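Odorant binding protein (AGAP010409-PA) (Anopheles gambiae, PDB 3L4A) probably binds odorants and is a mainly helical, secreted protein cross-linked by three disulfides. Local coordinates at residues V25-N30 with P36-F41; N50-K55 with C97-S102; E5-S10 with R43-E48; V58-N63 with A79-C84. All coordinates share one frame; numbering follows the deposited sequence.

Contacts 1 and 4 are buried, lie on opposite sides of the chain's centre and do not touch; contact 2 is partly buried between them, and contact 3 lies at the surface. Contacts 1 and 3 share helix 36-48, and Cys-40 to Cys-97 joins contact 1 to contact 2. With Cys-11 to Cys-44 and Cys-84 to Cys-106, this gives the interlocked first-to-third, second-to-fifth, fourth-to-sixth cysteine pattern of classic insect odorant-binding proteins. The chemistry differs by place: contact 1 stacks two rings beside a hydrogen bond between two hydroxyls, contact 2 combines CH-pi packing with a weak guanidinium bond, while contacts 3 and 4 meet through aliphatic carbons.

Contact 1. Residues V25-N30 with P36-F41; sequences VHYRAN and PVTHCF
Tyr-27 and Phe-41 lie ring on ring, and their geometry is that of an offset stack: the centroids are 3.8 Å apart and the planes differ by 11°. The closest carbons are Tyr-27 CD2 and Phe-41 CE2, at 3.3 Å, while Phe-41 CD2 sits over the centre of the tyrosine ring. Phe-41 has CG opposite its backbone N (chi1 -177°), which swings the ring away from its own helix and against one face of the tyrosine ring. The phenol also makes a polar contact at its edge. There Tyr-27 OH donates to Thr-38 OG1 over 2.8 Å, the threonine oxygen lying in the plane of the ring. A second hydrogen bond links Thr-38 OG1 with Asp-35 OD1, just before the segment, so the hydroxyl is held from two directions and the phenol is fixed both through its face and at its end. Packing is looser toward the partly exposed Val-37, whose CG1 comes no nearer than 4.1 Å to Tyr-27 OH and loses little surface to the tyrosine. Beyond Tyr-27 the chain emerges toward solvent: Asn-30, with positive phi, closes helix 21-28 in a Schellman motif, its N bonded to Tyr-27 O at 3.1 Å and Glu-31 N reaching back to His-26 O. The stack thus joins the C-terminal turn of helix 21-28 to the first turns of helix 36-48. Helix 5-14 adds Ile-8 and Cys-11 against Phe-41, and Leu-23 of helix 21-28 packs on Val-37 and Thr-38.

Contact 2. Residues N50-K55 with C97-S102; sequences NLYDDK and CERAYS
Asp-54 presents its carbonyl to Arg-99 from a turn shaped by Asp-53 OD2, an oxygen gripped by two backbone N-H groups: that of Lys-55, whose N lies 2.8 Å from Asp-53 OD2, and that of Tyr-56. The bond from Lys-55 N defines an Asx turn, although it is bent (140° at the hydrogen) and reaches the carboxylate on its anti side. Across the contact Arg-99 NH1 gives a weak hydrogen bond to Asp-54 O, at 3.1 Å and 133°; the oxygen lies at the guanidinium edge, in its plane. The arginine chain is extended as far as CD, and a bend at its third torsion (chi3 -64°) turns the guanidinium to this oxygen; its NH2 finds a second backbone carbonyl, Ile-93 O. The turn connects strands 52-53 and 57-58, a small antiparallel hairpin in a mainly helical fold, and the contact sets that hairpin against helix 96-105, which is tied to helix 36-48 by the Cys-40 to Cys-97 disulfide. Next to this polar edge, Ala-100 meets the face of Tyr-52: its CB stands 3.9 Å from the ring centroid in a CH-pi contact and 3.5 Å from Tyr-52 CE2. Tyr-52 OH lies 3.6 Å from Arg-99 CD, so the arginine's aliphatic part runs past the phenol's end. The Asp-54 carboxylate turns to another partner, forming a salt bridge with Arg-43 of helix 36-48.

Contact 3. Residues E5-S10 with R43-E48; sequences ESVIES and RCIGLE
Val-7 and Ile-45 carry the apolar part of this contact. Val-7 CG1 and Ile-45 CD1 stand 3.2 Å apart, closer than carbons usually pack, so the exact value deserves caution. The same Val-7 CG1 lies 3.7 Å from Glu-48 CB, which places the valine branch between residues one helical turn apart. Ile-45 folds its delta carbon toward the partner through its second torsion (chi2 -58°), where CD1 rests 3.5 Å from Val-7 O and 4.1 Å from Ile-8 CA. The methyl therefore meets backbone as well as side chain. The helical segments are inclined at 135° between their N-to-C directions, with axes 9.6 Å apart at closest approach, joining the N-terminal helix 5-14 to the C-terminal part of helix 36-48. Covalent linkage comes from the Cys-11 to Cys-44 disulfide, one of the three characteristic of this family; Cys-11 also touches Ile-45 and Glu-48. No hydrogen bond crosses between the two segments. Ionic partners lie to the side instead: Glu-9 bridges to Lys-24 and Arg-28 of helix 21-28.

Contact 4. Residues V58-N63 with A79-C84; sequences VDLQAN and AKHRAC
The capped N-terminal turn of helix 60-66 packs on the middle of helix 75-87, with Leu-60 bridging to His-81 and Arg-82. Leu-60 CG lies beside the backbone N (chi1 -62°), which carries both methyls to the other helix. They divide the work: Leu-60 CD2 lies 3.6 Å from His-81 CB, and Leu-60 CD1 lies 3.7 Å from Arg-82 CG. Leu-60 CD1 also comes within 3.9 Å of Arg-82 N, so the leucine rests on the opposing backbone as well as on the roots of its side chains. Asp-59 is the N-cap residue: its OD1 accepts from Ala-62 N in a nearly straight bond of 3.1 Å and 171°, which enters from well above the carboxylate plane. Asp-59 O is gripped twice by Asn-63, through its backbone N at 3.0 Å and its side-chain ND2 at 2.9 Å. That second bond is fairly straight (159°) and descends from above the carbonyl plane. Asn-63 ND2 also bonds to Leu-51 O, and its OD1 to Tyr-111 OH, which fixes the amide's orientation. Further out, Arg-82 NH2 bonds to the carbonyl of Trp-134 and Asp-59 OD1 accepts from Leu-133 N; both partners lie in the vector-derived C-terminal extension, Trp-134 at the start of its Strep-type tag. His-81 meets Phe-77 edge-to-face. The chemistry is thus divided: bonds inside residues 58-63 fix the helix start and present Leu-60, while between the segments there are aliphatic contacts and no hydrogen bond, which implies that the meeting of the two helices depends on shape and burial.

Contact 1. Residues V25-N30 with P36-F41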
loop_
_atom_site.group_PDB
_atom_site.type_symbol
_atom_site.label_atom_id
_atom_site.label_comp_id
_atom_site.label_asym_id
_atom_site.label_seq_id
_atom_site.Cartn_x
_atom_site.Cartn_y
_atom_site.Cartn_z
ATOM N N VAL A 25 -8.479 -1.715 14.940
ATOM C CA VAL A 25 -9.775 -2.199 14.491
ATOM C C VAL A 25 -9.962 -1.848 13.017
ATOM O O VAL A 25 -10.435 -2.673 12.233
ATOM C CB VAL A 25 -10.933 -1.612 15.322
ATOM C CG1 VAL A 25 -12.271 -1.937 14.665
ATOM C CG2 VAL A 25 -10.886 -2.141 16.749
ATOM N N HIS A 26 -9.606 -0.622 12.643
ATOM C CA HIS A 26 -9.685 -0.202 11.246
ATOM C C HIS A 26 -8.773 -1.056 10.377
ATOM O O HIS A 26 -9.191 -1.571 9.339
ATOM C CB HIS A 26 -9.295 1.265 11.093
ATOM C CG HIS A 26 -10.325 2.225 11.593
ATOM N ND1 HIS A 26 -11.512 2.454 10.931
ATOM C CD2 HIS A 26 -10.336 3.035 12.678
ATOM C CE1 HIS A 26 -12.216 3.355 11.593
ATOM N NE2 HIS A 26 -11.525 3.724 12.657
ATOM N N TYR A 27 -7.525 -1.215 10.805
ATOM C CA TYR A 27 -6.544 -1.944 10.008
ATOM C C TYR A 27 -6.969 -3.386 9.729
ATOM O O TYR A 27 -6.768 -3.903 8.627
ATOM C CB TYR A 27 -5.173 -1.923 10.689
ATOM C CG TYR A 27 -4.637 -0.538 10.971
ATOM C CD1 TYR A 27 -5.100 0.570 10.268
ATOM C CD2 TYR A 27 -3.655 -0.343 11.930
ATOM C CE1 TYR A 27 -4.603 1.837 10.526
ATOM C CE2 TYR A 27 -3.144 0.912 12.184
ATOM C CZ TYR A 27 -3.622 1.998 11.487
ATOM O OH TYR A 27 -3.115 3.247 11.751
ATOM N N ARG A 28 -7.544 -4.042 10.731
ATOM C CA ARG A 28 -7.994 -5.423 10.567
ATOM C C ARG A 28 -9.223 -5.484 9.659
ATOM O O ARG A 28 -9.559 -6.541 9.126
ATOM C CB ARG A 28 -8.283 -6.064 11.928
ATOM C CG ARG A 28 -7.036 -6.259 12.777
ATOM C CD ARG A 28 -7.376 -6.625 14.214
ATOM N NE ARG A 28 -6.181 -6.967 14.980
ATOM C CZ ARG A 28 -6.128 -6.997 16.309
ATOM N NH1 ARG A 28 -7.203 -6.699 17.024
ATOM N NH2 ARG A 28 -4.996 -7.320 16.923
ATOM N N ALA A 29 -9.881 -4.342 9.484
ATOM C CA ALA A 29 -11.037 -4.231 8.597
ATOM C C ALA A 29 -10.633 -3.653 7.239
ATOM O O ALA A 29 -11.482 -3.231 6.453
ATOM C CB ALA A 29 -12.113 -3.368 9.238
ATOM N N ASN A 30 -9.329 -3.633 6.973
ATOM C CA ASN A 30 -8.794 -3.052 5.743
ATOM C C ASN A 30 -9.228 -1.603 5.524
ATOM O O ASN A 30 -9.450 -1.164 4.394
ATOM C CB ASN A 30 -9.146 -3.926 4.539
ATOM C CG ASN A 30 -8.435 -5.262 4.572
ATOM O OD1 ASN A 30 -7.216 -5.324 4.744
ATOM N ND2 ASN A 30 -9.193 -6.341 4.411
ATOM N N PRO A 36 -1.502 10.800 10.123
ATOM C CA PRO A 36 -0.054 10.554 10.093
ATOM C C PRO A 36 0.375 9.173 10.590
ATOM O O PRO A 36 1.322 8.604 10.050
ATOM C CB PRO A 36 0.505 11.643 11.012
ATOM C CG PRO A 36 -0.507 12.734 10.954
ATOM C CD PRO A 36 -1.833 12.049 10.830
ATOM N N VAL A 37 -0.292 8.649 11.612
ATOM C CA VAL A 37 0.041 7.323 12.124
ATOM C C VAL A 37 -0.255 6.275 11.066
ATOM O O VAL A 37 0.595 5.442 10.737
ATOM C CB VAL A 37 -0.742 6.999 13.409
ATOM C CG1 VAL A 37 -0.451 5.574 13.868
ATOM C CG2 VAL A 37 -0.371 7.990 14.499
ATOM N N THR A 38 -1.464 6.325 10.521
ATOM C CA THR A 38 -1.851 5.395 9.465
ATOM C C THR A 38 -0.951 5.519 8.233
ATOM O O THR A 38 -0.664 4.516 7.575
ATOM C CB THR A 38 -3.322 5.569 9.074
ATOM O OG1 THR A 38 -4.139 5.299 10.223
ATOM C CG2 THR A 38 -3.703 4.596 7.978
ATOM N N HIS A 39 -0.510 6.729 7.911
ATOM C CA HIS A 39 0.418 6.877 6.791
ATOM C C HIS A 39 1.629 5.986 7.006
ATOM O O HIS A 39 2.036 5.233 6.119
ATOM C CB HIS A 39 0.906 8.316 6.634
ATOM C CG HIS A 39 -0.163 9.288 6.257
ATOM N ND1 HIS A 39 0.036 10.652 6.300
ATOM C CD2 HIS A 39 -1.440 9.107 5.844
ATOM C CE1 HIS A 39 -1.069 11.268 5.919
ATOM N NE2 HIS A 39 -1.981 10.355 5.637
ATOM N N CYS A 40 2.227 6.085 8.185
ATOM C CA CYS A 40 3.404 5.291 8.489
ATOM C C CYS A 40 3.091 3.806 8.610
ATOM O O CYS A 40 3.907 2.965 8.234
ATOM C CB CYS A 40 4.110 5.807 9.746
ATOM S SG CYS A 40 4.907 7.418 9.527
ATOM N N PHE A 41 1.905 3.480 9.110
ATOM C CA PHE A 41 1.479 2.091 9.194
ATOM C C PHE A 41 1.387 1.464 7.796
ATOM O O PHE A 41 1.870 0.353 7.572
ATOM C CB PHE A 41 0.141 1.976 9.930
ATOM C CG PHE A 41 -0.314 0.559 10.123
ATOM C CD1 PHE A 41 0.224 -0.219 11.138
ATOM C CD2 PHE A 41 -1.262 -0.003 9.283
ATOM C CE1 PHE A 41 -0.185 -1.523 11.327
ATOM C CE2 PHE A 41 -1.676 -1.314 9.459
ATOM C CZ PHE A 41 -1.132 -2.077 10.483
#

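Contact 2. Residues N50-K55 with C97-S102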
loop_
_atom_site.group_PDB
_atom_site.type_symbol
_atom_site.label_atom_id
_atom_site.label_comp_id
_atom_site.label_asym_id
_atom_site.label_seq_id
_atom_site.Cartn_x
_atom_site.Cartn_y
_atom_site.Cartn_z
ATOM N N ASN A 50 6.741 -6.456 0.911
ATOM C CA ASN A 50 7.450 -6.132 -0.329
ATOM C C ASN A 50 6.523 -5.745 -1.471
ATOM O O ASN A 50 6.742 -6.078 -2.636
ATOM C CB ASN A 50 8.449 -7.212 -0.749
ATOM C CG ASN A 50 9.652 -6.623 -1.450
ATOM O OD1 ASN A 50 9.868 -5.407 -1.399
ATOM N ND2 ASN A 50 10.444 -7.465 -2.105
ATOM N N LEU A 51 5.491 -4.992 -1.106
ATOM C CA LEU A 51 4.548 -4.407 -2.058
ATOM C C LEU A 51 4.992 -3.012 -2.458
ATOM O O LEU A 51 4.440 -2.419 -3.386
ATOM C CB LEU A 51 3.173 -4.277 -1.406
ATOM C CG LEU A 51 2.502 -5.560 -0.949
ATOM C CD1 LEU A 51 1.258 -5.252 -0.131
ATOM C CD2 LEU A 51 2.154 -6.420 -2.158
ATOM N N TYR A 52 5.975 -2.485 -1.742
ATOM C CA TYR A 52 6.323 -1.077 -1.833
ATOM C C TYR A 52 7.753 -0.865 -1.401
ATOM O O TYR A 52 8.307 -1.622 -0.596
ATOM C CB TYR A 52 5.395 -0.229 -0.937
ATOM C CG TYR A 52 5.724 1.250 -0.977
ATOM C CD1 TYR A 52 5.213 2.064 -1.977
ATOM C CD2 TYR A 52 6.554 1.836 -0.016
ATOM C CE1 TYR A 52 5.526 3.410 -2.037
ATOM C CE2 TYR A 52 6.867 3.193 -0.067
ATOM C CZ TYR A 52 6.342 3.976 -1.081
ATOM O OH TYR A 52 6.628 5.319 -1.165
ATOM N N ASP A 53 8.327 0.206 -1.926
ATOM C CA ASP A 53 9.695 0.563 -1.670
ATOM C C ASP A 53 9.814 2.086 -1.729
ATOM O O ASP A 53 9.246 2.700 -2.621
ATOM C CB ASP A 53 10.544 -0.081 -2.768
ATOM C CG ASP A 53 12.003 0.065 -2.514
ATOM O OD1 ASP A 53 12.584 -0.891 -1.969
ATOM O OD2 ASP A 53 12.556 1.150 -2.814
ATOM N N ASP A 54 10.534 2.694 -0.789
ATOM C CA ASP A 54 10.634 4.153 -0.743
ATOM C C ASP A 54 11.225 4.715 -2.026
ATOM O O ASP A 54 10.865 5.813 -2.454
ATOM C CB ASP A 54 11.478 4.614 0.449
ATOM C CG ASP A 54 10.834 4.289 1.776
ATOM O OD1 ASP A 54 9.623 4.549 1.933
ATOM O OD2 ASP A 54 11.538 3.773 2.667
ATOM N N LYS A 55 12.140 3.959 -2.627
ATOM C CA LYS A 55 12.839 4.401 -3.825
ATOM C C LYS A 55 12.131 3.957 -5.097
ATOM O O LYS A 55 11.961 4.747 -6.030
ATOM C CB LYS A 55 14.281 3.877 -3.827
ATOM C CG LYS A 55 15.104 4.338 -5.024
ATOM C CD LYS A 55 16.566 3.958 -4.872
ATOM C CE LYS A 55 17.376 4.508 -6.039
ATOM N NZ LYS A 55 18.809 4.117 -5.992
ATOM N N CYS A 97 6.308 8.508 4.854
ATOM C CA CYS A 97 5.038 7.875 5.166
ATOM C C CYS A 97 3.934 8.456 4.300
ATOM O O CYS A 97 3.106 7.720 3.763
ATOM C CB CYS A 97 4.690 8.069 6.634
ATOM S SG CYS A 97 5.880 7.319 7.746
ATOM N N GLU A 98 3.906 9.777 4.173
ATOM C CA GLU A 98 2.904 10.411 3.326
ATOM C C GLU A 98 3.043 9.921 1.877
ATOM O O GLU A 98 2.046 9.692 1.186
ATOM C CB GLU A 98 3.024 11.937 3.396
ATOM C CG GLU A 98 1.951 12.673 2.607
ATOM C CD GLU A 98 2.181 14.169 2.590
ATOM O OE1 GLU A 98 1.672 14.839 1.668
ATOM O OE2 GLU A 98 2.882 14.668 3.495
ATOM N N ARG A 99 4.284 9.759 1.428
ATOM C CA ARG A 99 4.553 9.274 0.080
ATOM C C ARG A 99 3.966 7.879 -0.146
ATOM O O ARG A 99 3.300 7.635 -1.161
ATOM C CB ARG A 99 6.056 9.278 -0.203
ATOM C CG ARG A 99 6.411 8.956 -1.642
ATOM C CD ARG A 99 7.889 8.667 -1.792
ATOM N NE ARG A 99 8.684 9.846 -1.472
ATOM C CZ ARG A 99 10.003 9.832 -1.328
ATOM N NH1 ARG A 99 10.675 8.696 -1.471
ATOM N NH2 ARG A 99 10.648 10.954 -1.033
ATOM N N ALA A 100 4.217 6.962 0.787
ATOM C CA ALA A 100 3.703 5.604 0.654
ATOM C C ALA A 100 2.184 5.604 0.672
ATOM O O ALA A 100 1.547 4.896 -0.103
ATOM C CB ALA A 100 4.249 4.701 1.767
ATOM N N TYR A 101 1.591 6.392 1.566
ATOM C CA TYR A 101 0.141 6.433 1.657
ATOM C C TYR A 101 -0.475 6.964 0.360
ATOM O O TYR A 101 -1.437 6.389 -0.164
ATOM C CB TYR A 101 -0.280 7.287 2.851
ATOM C CG TYR A 101 -1.765 7.261 3.130
ATOM C CD1 TYR A 101 -2.595 8.265 2.650
ATOM C CD2 TYR A 101 -2.335 6.246 3.888
ATOM C CE1 TYR A 101 -3.957 8.244 2.904
ATOM C CE2 TYR A 101 -3.702 6.215 4.147
ATOM C CZ TYR A 101 -4.501 7.221 3.649
ATOM O OH TYR A 101 -5.856 7.214 3.895
ATOM N N SER A 102 0.095 8.052 -0.158
ATOM C CA SER A 102 -0.353 8.609 -1.428
ATOM C C SER A 102 -0.243 7.579 -2.546
ATOM O O SER A 102 -1.157 7.423 -3.352
ATOM C CB SER A 102 0.442 9.859 -1.794
ATOM O OG SER A 102 -0.063 10.424 -2.993
#

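Contact 3. Residues E5-S10 with R43-E48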
loop_
_atom_site.group_PDB
_atom_site.type_symbol
_atom_site.label_atom_id
_atom_site.label_comp_id
_atom_site.label_asym_id
_atom_site.label_seq_id
_atom_site.Cartn_x
_atom_site.Cartn_y
_atom_site.Cartn_z
ATOM N N GLU A 5 -1.859 -11.294 9.851
ATOM C CA GLU A 5 -1.867 -10.914 11.262
ATOM C C GLU A 5 -0.490 -10.489 11.754
ATOM O O GLU A 5 -0.350 -9.461 12.414
ATOM C CB GLU A 5 -2.363 -12.085 12.117
ATOM C CG GLU A 5 -1.685 -13.412 11.787
ATOM C CD GLU A 5 -1.689 -14.394 12.946
ATOM O OE1 GLU A 5 -2.146 -14.024 14.048
ATOM O OE2 GLU A 5 -1.229 -15.539 12.755
ATOM N N SER A 6 0.519 -11.295 11.440
ATOM C CA SER A 6 1.871 -11.081 11.947
ATOM C C SER A 6 2.396 -9.693 11.582
ATOM O O SER A 6 2.945 -8.978 12.425
ATOM C CB SER A 6 2.807 -12.165 11.404
ATOM O OG SER A 6 4.138 -11.960 11.824
ATOM N N VAL A 7 2.220 -9.320 10.321
ATOM C CA VAL A 7 2.709 -8.037 9.829
ATOM C C VAL A 7 1.940 -6.859 10.432
ATOM O O VAL A 7 2.527 -5.819 10.726
ATOM C CB VAL A 7 2.693 -7.993 8.284
ATOM C CG1 VAL A 7 2.992 -6.604 7.784
ATOM C CG2 VAL A 7 3.703 -8.976 7.722
ATOM N N ILE A 8 0.639 -7.024 10.652
ATOM C CA ILE A 8 -0.143 -5.974 11.300
ATOM C C ILE A 8 0.371 -5.713 12.719
ATOM O O ILE A 8 0.579 -4.563 13.131
ATOM C CB ILE A 8 -1.647 -6.312 11.335
ATOM C CG1 ILE A 8 -2.256 -6.150 9.940
ATOM C CG2 ILE A 8 -2.366 -5.415 12.330
ATOM C CD1 ILE A 8 -3.688 -6.637 9.842
ATOM N N GLU A 9 0.599 -6.786 13.470
ATOM C CA GLU A 9 1.089 -6.633 14.829
ATOM C C GLU A 9 2.489 -6.016 14.860
ATOM O O GLU A 9 2.752 -5.094 15.626
ATOM C CB GLU A 9 1.073 -7.979 15.557
ATOM C CG GLU A 9 -0.284 -8.684 15.498
ATOM C CD GLU A 9 -1.384 -7.863 16.125
ATOM O OE1 GLU A 9 -2.519 -7.886 15.606
ATOM O OE2 GLU A 9 -1.110 -7.182 17.132
ATOM N N SER A 10 3.390 -6.513 14.013
ATOM C CA SER A 10 4.748 -5.988 13.996
ATOM C C SER A 10 4.780 -4.526 13.561
ATOM O O SER A 10 5.503 -3.717 14.128
ATOM C CB SER A 10 5.641 -6.845 13.104
ATOM O OG SER A 10 5.745 -8.151 13.650
ATOM N N ARG A 43 2.888 2.486 5.065
ATOM C CA ARG A 43 4.263 2.330 4.594
ATOM C C ARG A 43 4.883 1.042 5.142
ATOM O O ARG A 43 5.489 0.271 4.405
ATOM C CB ARG A 43 5.120 3.525 4.989
ATOM C CG ARG A 43 6.597 3.341 4.672
ATOM C CD ARG A 43 7.364 4.619 4.916
ATOM N NE ARG A 43 8.800 4.444 4.705
ATOM C CZ ARG A 43 9.648 4.062 5.654
ATOM N NH1 ARG A 43 9.210 3.832 6.887
ATOM N NH2 ARG A 43 10.936 3.926 5.374
ATOM N N CYS A 44 4.741 0.816 6.442
ATOM C CA CYS A 44 5.332 -0.348 7.084
ATOM C C CYS A 44 4.813 -1.647 6.477
ATOM O O CYS A 44 5.586 -2.552 6.175
ATOM C CB CYS A 44 5.050 -0.309 8.589
ATOM S SG CYS A 44 5.784 -1.679 9.510
ATOM N N ILE A 45 3.497 -1.749 6.307
ATOM C CA ILE A 45 2.905 -2.964 5.745
ATOM C C ILE A 45 3.406 -3.183 4.316
ATOM O O ILE A 45 3.747 -4.302 3.917
ATOM C CB ILE A 45 1.364 -2.896 5.739
ATOM C CG1 ILE A 45 0.814 -2.818 7.170
ATOM C CG2 ILE A 45 0.785 -4.082 4.977
ATOM C CD1 ILE A 45 1.220 -3.949 8.053
ATOM N N GLY A 46 3.470 -2.106 3.544
ATOM C CA GLY A 46 3.938 -2.202 2.176
ATOM C C GLY A 46 5.378 -2.665 2.108
ATOM O O GLY A 46 5.731 -3.503 1.274
ATOM N N LEU A 47 6.224 -2.122 2.977
ATOM C CA LEU A 47 7.622 -2.548 3.021
ATOM C C LEU A 47 7.762 -4.007 3.438
ATOM O O LEU A 47 8.506 -4.761 2.812
ATOM C CB LEU A 47 8.426 -1.658 3.971
ATOM C CG LEU A 47 8.603 -0.204 3.536
ATOM C CD1 LEU A 47 9.271 0.597 4.643
ATOM C CD2 LEU A 47 9.419 -0.126 2.239
ATOM N N GLU A 48 7.043 -4.399 4.487
ATOM C CA GLU A 48 7.160 -5.748 5.048
ATOM C C GLU A 48 6.680 -6.820 4.083
ATOM O O GLU A 48 7.257 -7.908 4.018
ATOM C CB GLU A 48 6.376 -5.852 6.354
ATOM C CG GLU A 48 7.072 -5.220 7.528
ATOM C CD GLU A 48 8.375 -5.918 7.854
ATOM O OE1 GLU A 48 8.430 -7.164 7.743
ATOM O OE2 GLU A 48 9.342 -5.219 8.210
#

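Contact 4. Residues V58-N63 with A79-C84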
loop_
_atom_site.group_PDB
_atom_site.type_symbol
_atom_site.label_atom_id
_atom_site.label_comp_id
_atom_site.label_asym_id
_atom_site.label_seq_id
_atom_site.Cartn_x
_atom_site.Cartn_y
_atom_site.Cartn_z
ATOM N N VAL A 58 5.734 1.380 -5.963
ATOM C CA VAL A 58 4.829 0.242 -5.840
ATOM C C VAL A 58 5.205 -0.896 -6.793
ATOM O O VAL A 58 5.351 -0.680 -7.999
ATOM C CB VAL A 58 3.385 0.685 -6.140
ATOM C CG1 VAL A 58 2.444 -0.505 -6.193
ATOM C CG2 VAL A 58 2.922 1.707 -5.112
ATOM N N ASP A 59 5.380 -2.106 -6.268
ATOM C CA ASP A 59 5.593 -3.247 -7.148
ATOM C C ASP A 59 4.232 -3.684 -7.645
ATOM O O ASP A 59 3.475 -4.337 -6.929
ATOM C CB ASP A 59 6.323 -4.406 -6.446
ATOM C CG ASP A 59 6.453 -5.646 -7.334
ATOM O OD1 ASP A 59 5.894 -5.665 -8.445
ATOM O OD2 ASP A 59 7.097 -6.638 -6.918
ATOM N N LEU A 60 3.913 -3.305 -8.881
ATOM C CA LEU A 60 2.604 -3.588 -9.436
ATOM C C LEU A 60 2.313 -5.090 -9.609
ATOM O O LEU A 60 1.172 -5.529 -9.474
ATOM C CB LEU A 60 2.408 -2.803 -10.741
ATOM C CG LEU A 60 2.450 -1.286 -10.512
ATOM C CD1 LEU A 60 2.438 -0.498 -11.828
ATOM C CD2 LEU A 60 1.309 -0.856 -9.621
ATOM N N GLN A 61 3.339 -5.881 -9.917
ATOM C CA GLN A 61 3.141 -7.325 -10.019
ATOM C C GLN A 61 2.841 -7.956 -8.656
ATOM O O GLN A 61 1.942 -8.794 -8.535
ATOM C CB GLN A 61 4.353 -8.003 -10.662
ATOM C CG GLN A 61 4.219 -9.513 -10.720
ATOM C CD GLN A 61 3.078 -9.976 -11.611
ATOM O OE1 GLN A 61 2.769 -9.339 -12.624
ATOM N NE2 GLN A 61 2.452 -11.084 -11.250
ATOM N N ALA A 62 3.584 -7.531 -7.636
ATOM C CA ALA A 62 3.346 -8.001 -6.274
ATOM C C ALA A 62 1.936 -7.648 -5.798
ATOM O O ALA A 62 1.250 -8.456 -5.183
ATOM C CB ALA A 62 4.386 -7.435 -5.328
ATOM N N ASN A 63 1.500 -6.429 -6.092
ATOM C CA ASN A 63 0.135 -6.035 -5.757
ATOM C C ASN A 63 -0.937 -6.797 -6.543
ATOM O O ASN A 63 -1.979 -7.164 -6.007
ATOM C CB ASN A 63 -0.023 -4.519 -5.879
ATOM C CG ASN A 63 0.557 -3.796 -4.692
ATOM O OD1 ASN A 63 -0.109 -3.647 -3.662
ATOM N ND2 ASN A 63 1.808 -3.372 -4.801
ATOM N N ALA A 79 -0.508 -0.369 -16.736
ATOM C CA ALA A 79 -0.531 0.955 -17.350
ATOM C C ALA A 79 -1.295 1.966 -16.508
ATOM O O ALA A 79 -0.840 3.089 -16.305
ATOM C CB ALA A 79 -1.162 0.870 -18.727
ATOM N N LYS A 80 -2.468 1.562 -16.044
ATOM C CA LYS A 80 -3.325 2.470 -15.304
ATOM C C LYS A 80 -2.644 2.909 -14.016
ATOM O O LYS A 80 -2.640 4.095 -13.679
ATOM C CB LYS A 80 -4.696 1.846 -15.058
ATOM C CG LYS A 80 -4.778 0.826 -13.968
ATOM C CD LYS A 80 -6.164 0.171 -13.981
ATOM C CE LYS A 80 -7.290 1.209 -13.894
ATOM N NZ LYS A 80 -8.639 0.560 -13.703
ATOM N N HIS A 81 -2.015 1.970 -13.319
ATOM C CA HIS A 81 -1.378 2.333 -12.056
ATOM C C HIS A 81 -0.056 3.061 -12.215
ATOM O O HIS A 81 0.247 3.967 -11.443
ATOM C CB HIS A 81 -1.273 1.130 -11.127
ATOM C CG HIS A 81 -2.604 0.678 -10.641
ATOM N ND1 HIS A 81 -3.436 1.507 -9.918
ATOM C CD2 HIS A 81 -3.288 -0.473 -10.834
ATOM C CE1 HIS A 81 -4.560 0.869 -9.652
ATOM N NE2 HIS A 81 -4.496 -0.334 -10.193
ATOM N N ARG A 82 0.728 2.689 -13.220
ATOM C CA ARG A 82 1.934 3.459 -13.522
ATOM C C ARG A 82 1.564 4.927 -13.727
ATOM O O ARG A 82 2.197 5.813 -13.173
ATOM C CB ARG A 82 2.636 2.936 -14.773
ATOM C CG ARG A 82 3.469 1.691 -14.574
ATOM C CD ARG A 82 4.396 1.486 -15.768
ATOM N NE ARG A 82 4.961 0.139 -15.811
ATOM C CZ ARG A 82 6.018 -0.253 -15.110
ATOM N NH1 ARG A 82 6.462 -1.500 -15.219
ATOM N NH2 ARG A 82 6.632 0.600 -14.299
ATOM N N ALA A 83 0.513 5.183 -14.505
ATOM C CA ALA A 83 0.078 6.548 -14.775
ATOM C C ALA A 83 -0.448 7.265 -13.522
ATOM O O ALA A 83 -0.132 8.439 -13.287
ATOM C CB ALA A 83 -0.975 6.556 -15.877
ATOM N N CYS A 84 -1.241 6.559 -12.724
ATOM C CA CYS A 84 -1.757 7.121 -11.484
ATOM C C CYS A 84 -0.605 7.533 -10.575
ATOM O O CYS A 84 -0.591 8.636 -10.041
ATOM C CB CYS A 84 -2.656 6.103 -10.788
ATOM S SG CYS A 84 -3.395 6.698 -9.257
#